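Local coordinates for LanC-like protein GCR2 (Arabidopsis thaliana, PDB 3T33) that binds a zinc ion as a eukaryotic member of the LanC-like family and may play a role in abscisic acid signalling, at residues Glu14-Val19 with Lys39-Pro44; Tyr168-Gly173 with Tyr177-Leu182; Leu90-Tyr95 with Ala141-Asp146. One frame throughout, in Å; residues are numbered along the deposited sequence. Where two conformers were deposited one is given.

Contact 1: residues Glu14-Val19 with Lys39-Pro44; sequences EMPEFV and KLLSLP
The pyrrolidine ring of Pro16 meets Leu41 along its CD–CG side, where the methyl CD1 of Leu41 lies to one side of the mean ring plane and beyond that rim. Pro16 CD and Leu41 CD1 are 4.2 Å apart, and CG is about as close, so the methyl rests against two ring methylenes at once. The other flat group of the loop, the Phe18 ring, is directed elsewhere and meets the ring of Tyr357 with the planes at about 40°.

The same Leu41 methyl also receives the thioether of Met15, with Met15 SD 4.3 Å from Leu41 CD1. Seen from CD1, the sulfur and the proline ring lie in directions nearly at right angles, so one branch of the leucine fits the corner between two consecutive loop residues. Met15 runs extended as far as its sulfur (chi2 -170°) before chi3 turns the CE methyl away from the leucine. No hydrogen bond crosses between the segments. The contact is small, burying 97 Å² in all, of which Leu41 contributes 51 Å².

Met15 to Phe18 follow a polyproline II course, with their carbonyls and side chains available to other parts of the fold: Pro16 O takes the hydroxyl of Tyr357, and Glu17 forms a salt bridge with Arg358 and a hydrogen bond to Trp322.

Helix 353-375 is the common support. Met15 and Leu41 both touch its Ala361, while its Lys360 donates to the carbonyls of Leu41 and Leu43 where helix 36-42 ends. Pro44 then takes the N-cap position of helix 45-69. The N-terminal loop thus packs against helix 36-42 and helix 353-375, on the outer part of the molecule.

Contact 2: residues Tyr168-Gly173 with Tyr177-Leu182; sequences YELLYG and YLWACL
Gly173 and Tyr177 are joined by the backbone hydrogen bond of the first turn of helix 174-188, for which Gly173 is the N-cap. Tyr177 N donates to Gly173 O over 3.2 Å, somewhat bent at the hydrogen (145°). The donor lies in the carbonyl plane, with a C=O...N angle of 152°.

A second set of polar bonds shapes the turn that delivers Gly173. Glu169 folds its carboxylate back over its own loop, and its OE1 accepts the amide of Tyr172 at 2.8 Å, on the syn side. A weak bond joins Gly173 N to the same OE1, and the other oxygen, OE2, is bonded to His234 ND1. The carboxylate is therefore held at both oxygens, and its bond to the Tyr172 amide, with the weak one to Gly173 N, probably steadies the turn that leads into the helix.

Apolar packing is concentrated in one pair. Leu170 CD2 comes 4.0 Å from Trp179 CB and approaches the indole obliquely, so the leucine branch sits against the base of the tryptophan side chain. With CG anti to the backbone N (chi1 -160°), the indole runs on past the leucine; its NE1 donates to Tyr413 O, which secures the polar edge of an otherwise buried ring. Its ring also meets those of Phe126 and Phe183.

All four touching residues are buried. Leu170 rests on Val242 of helix 236-244, and Leu178 touches Val242 as well as Val202 of helix 195-212. In the C-terminal tail, Tyr413 meets Leu170 and Leu415 meets Trp179. The loop and the opening turns of helix 174-188 thus pack between helices 195-212 and 236-244 on one hand and the tail on the other, within the alpha/alpha barrel of the LanC-like family.

Contact 3: residues Leu90-Tyr95 with Ala141-Asp146; sequences LLFKSY and AKCLGD
Close to Cys143, which faces Phe92 and Tyr95 across the contact, the carbonyl oxygen Ala141 O is gripped by two amides at the end of helix 130-144. Gly145 N and Asp146 N each lie 3.0 Å from Ala141 O; a weaker bond joins Gly145 N to Lys142 O. This is a Schellman motif, with Gly145 at positive phi as its C-prime residue. Asp146 then N-caps helix 147-158, its OD1 accepting from Leu149 N.

Between the two helices, Cys143 divides its two side-chain atoms between two aromatic rings. The sulfur lies in the plane of the Phe92 ring at its edge: Cys143 SG is 4.0 Å from Phe92 CE1 and nearly as close to CZ. The line from the ring centroid to SG measures 5.2 Å and stands 87° off the ring normal. Meanwhile the methylene rests against the tyrosine, with Cys143 CB 4.1 Å from Tyr95 CE2 and equally far from Tyr95 OH. Both rings extend from helix 84-98 with CG anti to the backbone N (chi1 -171° for Phe92), three residues apart and hence on the same side of the helix. Phe92 also touches Val139 and Leu136, about one and two turns earlier on the cysteine helix.

No hydrogen bond spans the contact. Cohesion comes from dispersion, supplemented at the ring edge by a sulfur-aromatic interaction in which the electron-rich sulfur probably meets the slightly positive C–H rim of the phenyl group.

Overall arrangement
The three contacts are separate points in one all-helical chain, and none touches another. Contact 1, on the N-terminal loop and helix 36-42, is the outermost, its centre about 25 Å from that of the chain. It lies on the opposite side of that centre from contact 2, the two contact centres being 38 Å apart. Contacts 2 and 3 both belong to the LanC-like range and are nearer neighbours, with centres 22 Å apart and nearest atoms about 10 Å. Contact 2 approaches the metal site: the Leu170 side chain is about 11 Å from the zinc ion bound by Cys288, Cys333 and His334. Contacts 1 and 3 are structural packing away from it.

Contact 1: residues Glu14-Val19 with Lys39-Pro44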
loop_
_atom_site.group_PDB
_atom_site.type_symbol
_atom_site.label_atom_id
_atom_site.label_comp_id
_atom_site.label_asym_id
_atom_site.label_seq_id
_atom_site.Cartn_x
_atom_site.Cartn_y
_atom_site.Cartn_z
ATOM N N GLU A 14 -11.260 -1.046 21.321
ATOM C CA GLU A 14 -12.454 -1.434 22.053
ATOM C C GLU A 14 -13.718 -1.209 21.198
ATOM O O GLU A 14 -14.861 -1.404 21.668
ATOM C CB GLU A 14 -12.589 -0.669 23.391
ATOM C CG GLU A 14 -11.375 -0.665 24.379
ATOM C CD GLU A 14 -11.010 -2.034 25.024
ATOM O OE1 GLU A 14 -11.682 -3.064 24.768
ATOM O OE2 GLU A 14 -10.012 -2.070 25.791
ATOM N N MET A 15 -13.533 -0.804 19.950
ATOM C CA MET A 15 -14.651 -0.751 19.017
ATOM C C MET A 15 -15.434 -2.088 18.940
ATOM O O MET A 15 -14.879 -3.183 19.054
ATOM C CB MET A 15 -14.167 -0.318 17.637
ATOM C CG MET A 15 -13.629 1.096 17.626
ATOM S SD MET A 15 -13.329 1.716 15.976
ATOM C CE MET A 15 -11.697 1.021 15.817
ATOM N N PRO A 16 -16.742 -1.985 18.772
ATOM C CA PRO A 16 -17.644 -3.145 18.738
ATOM C C PRO A 16 -17.370 -4.058 17.560
ATOM O O PRO A 16 -17.144 -3.575 16.429
ATOM C CB PRO A 16 -19.033 -2.525 18.625
ATOM C CG PRO A 16 -18.822 -1.061 18.374
ATOM C CD PRO A 16 -17.457 -0.710 18.881
ATOM N N GLU A 17 -17.353 -5.356 17.832
ATOM C CA GLU A 17 -17.210 -6.364 16.808
ATOM C C GLU A 17 -18.373 -6.281 15.834
ATOM O O GLU A 17 -19.482 -5.845 16.164
ATOM C CB GLU A 17 -17.152 -7.771 17.399
ATOM C CG GLU A 17 -15.924 -8.082 18.283
ATOM C CD GLU A 17 -14.572 -8.129 17.520
ATOM O OE1 GLU A 17 -14.568 -8.457 16.303
ATOM O OE2 GLU A 17 -13.516 -7.852 18.154
ATOM N N PHE A 18 -18.114 -6.717 14.618
ATOM C CA PHE A 18 -19.168 -6.817 13.653
ATOM C C PHE A 18 -20.296 -7.782 14.117
ATOM O O PHE A 18 -20.031 -8.912 14.574
ATOM C CB PHE A 18 -18.573 -7.259 12.317
ATOM C CG PHE A 18 -19.566 -7.398 11.255
ATOM C CD1 PHE A 18 -20.204 -6.276 10.737
ATOM C CD2 PHE A 18 -19.895 -8.654 10.776
ATOM C CE1 PHE A 18 -21.143 -6.389 9.750
ATOM C CE2 PHE A 18 -20.833 -8.789 9.803
ATOM C CZ PHE A 18 -21.472 -7.650 9.291
ATOM N N VAL A 19 -21.545 -7.320 13.976
ATOM C CA VAL A 19 -22.762 -8.146 14.230
ATOM C C VAL A 19 -23.472 -8.574 12.897
ATOM O O VAL A 19 -24.082 -7.736 12.222
ATOM C CB VAL A 19 -23.772 -7.386 15.179
ATOM C CG1 VAL A 19 -25.019 -8.226 15.468
ATOM C CG2 VAL A 19 -23.066 -6.929 16.487
ATOM N N LYS A 39 -21.997 6.041 16.027
ATOM C CA LYS A 39 -23.003 6.380 15.027
ATOM C C LYS A 39 -22.434 6.184 13.613
ATOM O O LYS A 39 -23.097 5.605 12.761
ATOM C CB LYS A 39 -23.535 7.802 15.259
ATOM C CG LYS A 39 -24.289 7.863 16.639
ATOM C CD LYS A 39 -25.029 9.194 16.878
ATOM C CE LYS A 39 -25.761 9.214 18.249
ATOM N NZ LYS A 39 -27.068 9.989 18.218
ATOM N N LEU A 40 -21.205 6.633 13.381
ATOM C CA LEU A 40 -20.505 6.331 12.126
ATOM C C LEU A 40 -20.510 4.814 11.836
ATOM O O LEU A 40 -20.830 4.375 10.732
ATOM C CB LEU A 40 -19.050 6.827 12.192
ATOM C CG LEU A 40 -18.792 8.318 12.121
ATOM C CD1 LEU A 40 -17.309 8.675 12.365
ATOM C CD2 LEU A 40 -19.147 8.671 10.720
ATOM N N LEU A 41 -20.185 4.005 12.836
ATOM C CA LEU A 41 -20.034 2.584 12.571
ATOM C C LEU A 41 -21.349 1.927 12.156
ATOM O O LEU A 41 -21.340 0.984 11.380
ATOM C CB LEU A 41 -19.432 1.863 13.780
ATOM C CG LEU A 41 -17.978 2.246 14.111
ATOM C CD1 LEU A 41 -17.641 1.826 15.516
ATOM C CD2 LEU A 41 -17.045 1.577 13.159
ATOM N N SER A 42 -22.468 2.420 12.685
ATOM C CA SER A 42 -23.816 1.885 12.416
ATOM C C SER A 42 -24.317 2.286 11.027
ATOM O O SER A 42 -25.142 1.604 10.436
ATOM C CB SER A 42 -24.832 2.386 13.470
ATOM O OG SER A 42 -24.399 2.165 14.814
ATOM N N LEU A 43 -23.836 3.422 10.537
ATOM C CA LEU A 43 -24.197 3.979 9.236
ATOM C C LEU A 43 -24.223 2.929 8.085
ATOM O O LEU A 43 -23.313 2.075 7.978
ATOM C CB LEU A 43 -23.200 5.057 8.933
ATOM C CG LEU A 43 -23.594 6.486 8.598
ATOM C CD1 LEU A 43 -24.735 7.059 9.471
ATOM C CD2 LEU A 43 -22.346 7.380 8.702
ATOM N N PRO A 44 -25.312 2.942 7.267
ATOM C CA PRO A 44 -25.248 2.078 6.106
ATOM C C PRO A 44 -24.162 2.595 5.092
ATOM O O PRO A 44 -23.872 3.796 4.998
ATOM C CB PRO A 44 -26.677 2.119 5.544
ATOM C CG PRO A 44 -27.274 3.321 6.063
ATOM C CD PRO A 44 -26.512 3.806 7.247
#

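Contact 2: residues Tyr168-Gly173 with Tyr177-Leu182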
loop_
_atom_site.group_PDB
_atom_site.type_symbol
_atom_site.label_atom_id
_atom_site.label_comp_id
_atom_site.label_asym_id
_atom_site.label_seq_id
_atom_site.Cartn_x
_atom_site.Cartn_y
_atom_site.Cartn_z
ATOM N N TYR A 168 17.420 -5.715 -3.633
ATOM C CA TYR A 168 16.302 -6.503 -4.203
ATOM C C TYR A 168 14.897 -6.096 -3.738
ATOM O O TYR A 168 13.908 -6.557 -4.295
ATOM C CB TYR A 168 16.519 -8.023 -3.978
ATOM C CG TYR A 168 17.788 -8.431 -4.669
ATOM C CD1 TYR A 168 17.756 -8.859 -5.983
ATOM C CD2 TYR A 168 19.031 -8.265 -4.050
ATOM C CE1 TYR A 168 18.887 -9.171 -6.656
ATOM C CE2 TYR A 168 20.213 -8.542 -4.763
ATOM C CZ TYR A 168 20.117 -9.000 -6.063
ATOM O OH TYR A 168 21.229 -9.327 -6.813
ATOM N N GLU A 169 14.836 -5.256 -2.724
ATOM C CA GLU A 169 13.634 -5.014 -2.039
ATOM C C GLU A 169 12.748 -3.942 -2.754
ATOM O O GLU A 169 13.019 -3.553 -3.907
ATOM C CB GLU A 169 13.925 -4.715 -0.551
ATOM C CG GLU A 169 14.998 -3.709 -0.281
ATOM C CD GLU A 169 14.655 -2.319 -0.840
ATOM O OE1 GLU A 169 14.832 -2.129 -2.052
ATOM O OE2 GLU A 169 14.219 -1.436 -0.074
ATOM N N LEU A 170 11.689 -3.486 -2.088
ATOM C CA LEU A 170 10.617 -2.759 -2.821
ATOM C C LEU A 170 10.914 -1.314 -2.863
ATOM O O LEU A 170 10.611 -0.688 -3.828
ATOM C CB LEU A 170 9.220 -2.923 -2.169
ATOM C CG LEU A 170 7.897 -3.177 -2.927
ATOM C CD1 LEU A 170 6.726 -2.417 -2.243
ATOM C CD2 LEU A 170 7.920 -2.940 -4.360
ATOM N N LEU A 171 11.426 -0.750 -1.793
ATOM C CA LEU A 171 11.638 0.696 -1.783
ATOM C C LEU A 171 12.806 1.182 -2.654
ATOM O O LEU A 171 12.693 2.234 -3.317
ATOM C CB LEU A 171 11.700 1.214 -0.357
ATOM C CG LEU A 171 10.371 1.769 0.167
ATOM C CD1 LEU A 171 9.234 0.845 -0.022
ATOM C CD2 LEU A 171 10.416 2.237 1.589
ATOM N N TYR A 172 13.875 0.380 -2.756
ATOM C CA TYR A 172 15.134 0.821 -3.481
ATOM C C TYR A 172 15.661 -0.156 -4.535
ATOM O O TYR A 172 16.382 0.232 -5.435
ATOM C CB TYR A 172 16.237 1.276 -2.500
ATOM C CG TYR A 172 15.794 2.456 -1.615
ATOM C CD1 TYR A 172 15.505 3.727 -2.165
ATOM C CD2 TYR A 172 15.637 2.303 -0.247
ATOM C CE1 TYR A 172 15.096 4.779 -1.367
ATOM C CE2 TYR A 172 15.218 3.367 0.560
ATOM C CZ TYR A 172 14.949 4.578 -0.004
ATOM O OH TYR A 172 14.530 5.602 0.808
ATOM N N GLY A 173 15.158 -1.376 -4.500
ATOM C CA GLY A 173 15.642 -2.446 -5.310
ATOM C C GLY A 173 14.810 -2.859 -6.477
ATOM O O GLY A 173 13.891 -2.177 -6.926
ATOM N N TYR A 177 11.470 -1.684 -8.981
ATOM C CA TYR A 177 11.441 -1.266 -10.360
ATOM C C TYR A 177 10.452 -2.192 -11.093
ATOM O O TYR A 177 9.691 -1.789 -11.976
ATOM C CB TYR A 177 12.855 -1.399 -10.925
ATOM C CG TYR A 177 12.849 -1.445 -12.421
ATOM C CD1 TYR A 177 12.758 -0.264 -13.170
ATOM C CD2 TYR A 177 12.922 -2.629 -13.091
ATOM C CE1 TYR A 177 12.729 -0.287 -14.564
ATOM C CE2 TYR A 177 12.899 -2.662 -14.555
ATOM C CZ TYR A 177 12.807 -1.487 -15.253
ATOM O OH TYR A 177 12.718 -1.469 -16.643
ATOM N N LEU A 178 10.513 -3.471 -10.765
ATOM C CA LEU A 178 9.704 -4.483 -11.447
ATOM C C LEU A 178 8.206 -4.227 -11.162
ATOM O O LEU A 178 7.368 -4.335 -12.067
ATOM C CB LEU A 178 10.076 -5.861 -10.901
ATOM C CG LEU A 178 9.211 -7.054 -11.333
ATOM C CD1 LEU A 178 9.191 -7.147 -12.892
ATOM C CD2 LEU A 178 9.728 -8.333 -10.691
ATOM N N TRP A 179 7.895 -3.889 -9.901
ATOM C CA TRP A 179 6.546 -3.411 -9.558
ATOM C C TRP A 179 6.004 -2.294 -10.533
ATOM O O TRP A 179 4.898 -2.436 -11.051
ATOM C CB TRP A 179 6.460 -3.000 -8.068
ATOM C CG TRP A 179 4.998 -2.955 -7.523
ATOM C CD1 TRP A 179 4.383 -3.886 -6.703
ATOM C CD2 TRP A 179 3.994 -1.943 -7.800
ATOM N NE1 TRP A 179 3.094 -3.503 -6.432
ATOM C CE2 TRP A 179 2.815 -2.328 -7.103
ATOM C CE3 TRP A 179 3.989 -0.745 -8.549
ATOM C CZ2 TRP A 179 1.600 -1.536 -7.130
ATOM C CZ3 TRP A 179 2.798 0.060 -8.576
ATOM C CH2 TRP A 179 1.613 -0.362 -7.845
ATOM N N ALA A 180 6.827 -1.283 -10.838
ATOM C CA ALA A 180 6.465 -0.189 -11.752
ATOM C C ALA A 180 6.144 -0.666 -13.139
ATOM O O ALA A 180 5.242 -0.106 -13.804
ATOM C CB ALA A 180 7.591 0.860 -11.841
ATOM N N CYS A 181 6.954 -1.619 -13.619
ATOM C CA CYS A 181 6.736 -2.219 -14.910
ATOM C C CYS A 181 5.358 -2.889 -14.889
ATOM O O CYS A 181 4.615 -2.694 -15.784
ATOM C CB CYS A 181 7.796 -3.305 -15.230
ATOM S SG CYS A 181 9.520 -2.681 -15.281
ATOM N N LEU A 182 5.112 -3.786 -13.922
ATOM C CA LEU A 182 3.813 -4.478 -13.828
ATOM C C LEU A 182 2.676 -3.466 -13.781
ATOM O O LEU A 182 1.758 -3.570 -14.507
ATOM C CB LEU A 182 3.792 -5.358 -12.621
ATOM C CG LEU A 182 4.807 -6.513 -12.698
ATOM C CD1 LEU A 182 5.006 -7.157 -11.362
ATOM C CD2 LEU A 182 4.381 -7.560 -13.802
#

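Contact 3: residues Leu90-Tyr95 with Ala141-Asp146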
loop_
_atom_site.group_PDB
_atom_site.type_symbol
_atom_site.label_atom_id
_atom_site.label_comp_id
_atom_site.label_asym_id
_atom_site.label_seq_id
_atom_site.Cartn_x
_atom_site.Cartn_y
_atom_site.Cartn_z
ATOM N N LEU A 90 -2.410 10.942 -5.494
ATOM C CA LEU A 90 -3.663 11.186 -4.770
ATOM C C LEU A 90 -4.697 11.824 -5.725
ATOM O O LEU A 90 -5.908 11.511 -5.673
ATOM C CB LEU A 90 -3.388 12.053 -3.547
ATOM C CG LEU A 90 -4.695 12.590 -2.877
ATOM C CD1 LEU A 90 -5.591 11.446 -2.351
ATOM C CD2 LEU A 90 -4.339 13.609 -1.744
ATOM N N LEU A 91 -4.205 12.718 -6.607
ATOM C CA LEU A 91 -5.028 13.416 -7.594
ATOM C C LEU A 91 -5.507 12.474 -8.641
ATOM O O LEU A 91 -6.671 12.557 -9.105
ATOM C CB LEU A 91 -4.233 14.584 -8.217
ATOM C CG LEU A 91 -4.279 15.821 -7.315
ATOM C CD1 LEU A 91 -3.206 16.764 -7.731
ATOM C CD2 LEU A 91 -5.639 16.495 -7.463
ATOM N N PHE A 92 -4.603 11.588 -9.051
ATOM C CA PHE A 92 -4.987 10.474 -9.929
ATOM C C PHE A 92 -6.110 9.552 -9.309
ATOM O O PHE A 92 -7.081 9.222 -9.970
ATOM C CB PHE A 92 -3.754 9.643 -10.340
ATOM C CG PHE A 92 -4.061 8.621 -11.395
ATOM C CD1 PHE A 92 -4.386 9.013 -12.681
ATOM C CD2 PHE A 92 -4.077 7.275 -11.098
ATOM C CE1 PHE A 92 -4.739 8.073 -13.662
ATOM C CE2 PHE A 92 -4.439 6.322 -12.083
ATOM C CZ PHE A 92 -4.750 6.751 -13.378
ATOM N N LYS A 93 -5.946 9.129 -8.068
ATOM C CA LYS A 93 -6.938 8.309 -7.393
ATOM C C LYS A 93 -8.289 9.062 -7.319
ATOM O O LYS A 93 -9.379 8.483 -7.472
ATOM C CB LYS A 93 -6.444 8.055 -5.978
ATOM C CG LYS A 93 -7.456 7.389 -5.113
ATOM C CD LYS A 93 -7.250 5.872 -5.028
ATOM C CE LYS A 93 -8.168 5.162 -5.857
ATOM N NZ LYS A 93 -7.754 3.722 -5.960
ATOM N N SER A 94 -8.214 10.356 -7.107
ATOM C CA SER A 94 -9.404 11.175 -7.048
ATOM C C SER A 94 -10.060 11.291 -8.397
ATOM O O SER A 94 -11.283 11.296 -8.526
ATOM C CB SER A 94 -9.031 12.559 -6.576
ATOM O OG SER A 94 -10.203 13.324 -6.458
ATOM N N TYR A 95 -9.251 11.433 -9.416
ATOM C CA TYR A 95 -9.812 11.380 -10.727
ATOM C C TYR A 95 -10.492 9.999 -10.953
ATOM O O TYR A 95 -11.562 9.931 -11.539
ATOM C CB TYR A 95 -8.711 11.660 -11.787
ATOM C CG TYR A 95 -9.091 11.178 -13.136
ATOM C CD1 TYR A 95 -10.115 11.811 -13.869
ATOM C CD2 TYR A 95 -8.509 10.031 -13.652
ATOM C CE1 TYR A 95 -10.525 11.298 -15.125
ATOM C CE2 TYR A 95 -8.879 9.525 -14.863
ATOM C CZ TYR A 95 -9.882 10.162 -15.607
ATOM O OH TYR A 95 -10.231 9.625 -16.826
ATOM N N ALA A 141 -1.335 10.272 -18.806
ATOM C CA ALA A 141 -1.412 10.697 -20.232
ATOM C C ALA A 141 -2.306 9.838 -21.100
ATOM O O ALA A 141 -2.985 10.338 -21.994
ATOM C CB ALA A 141 0.007 10.810 -20.878
ATOM N N LYS A 142 -2.250 8.534 -20.879
ATOM C CA LYS A 142 -3.154 7.618 -21.543
ATOM C C LYS A 142 -4.605 7.962 -21.148
ATOM O O LYS A 142 -5.480 7.993 -21.994
ATOM C CB LYS A 142 -2.804 6.143 -21.203
ATOM C CG LYS A 142 -3.082 5.110 -22.325
ATOM C CD LYS A 142 -2.480 5.570 -23.665
ATOM C CE LYS A 142 -2.617 4.563 -24.809
ATOM N NZ LYS A 142 -1.997 5.171 -26.039
ATOM N N CYS A 143 -4.869 8.252 -19.881
ATOM C CA CYS A 143 -6.263 8.549 -19.507
ATOM C C CYS A 143 -6.733 9.832 -20.187
ATOM O O CYS A 143 -7.857 9.899 -20.702
ATOM C CB CYS A 143 -6.436 8.623 -17.996
ATOM S SG CYS A 143 -6.118 7.038 -17.228
ATOM N N LEU A 144 -5.845 10.816 -20.234
ATOM C CA LEU A 144 -6.141 12.081 -20.820
ATOM C C LEU A 144 -6.303 12.025 -22.350
ATOM O O LEU A 144 -6.972 12.870 -22.928
ATOM C CB LEU A 144 -5.114 13.112 -20.380
ATOM C CG LEU A 144 -5.397 14.565 -20.785
ATOM C CD1 LEU A 144 -6.638 15.172 -20.042
ATOM C CD2 LEU A 144 -4.158 15.421 -20.594
ATOM N N GLY A 145 -5.731 11.006 -22.988
ATOM C CA GLY A 145 -5.864 10.784 -24.425
ATOM C C GLY A 145 -4.759 11.485 -25.194
ATOM O O GLY A 145 -4.873 11.673 -26.438
ATOM N N ASP A 146 -3.684 11.845 -24.473
ATOM C CA ASP A 146 -2.531 12.523 -25.049
ATOM C C ASP A 146 -1.425 11.519 -25.383
ATOM O O ASP A 146 -0.550 11.263 -24.551
ATOM C CB ASP A 146 -2.002 13.578 -24.079
ATOM C CG ASP A 146 -0.926 14.458 -24.695
ATOM O OD1 ASP A 146 -0.397 14.060 -25.750
ATOM O OD2 ASP A 146 -0.613 15.541 -24.116
#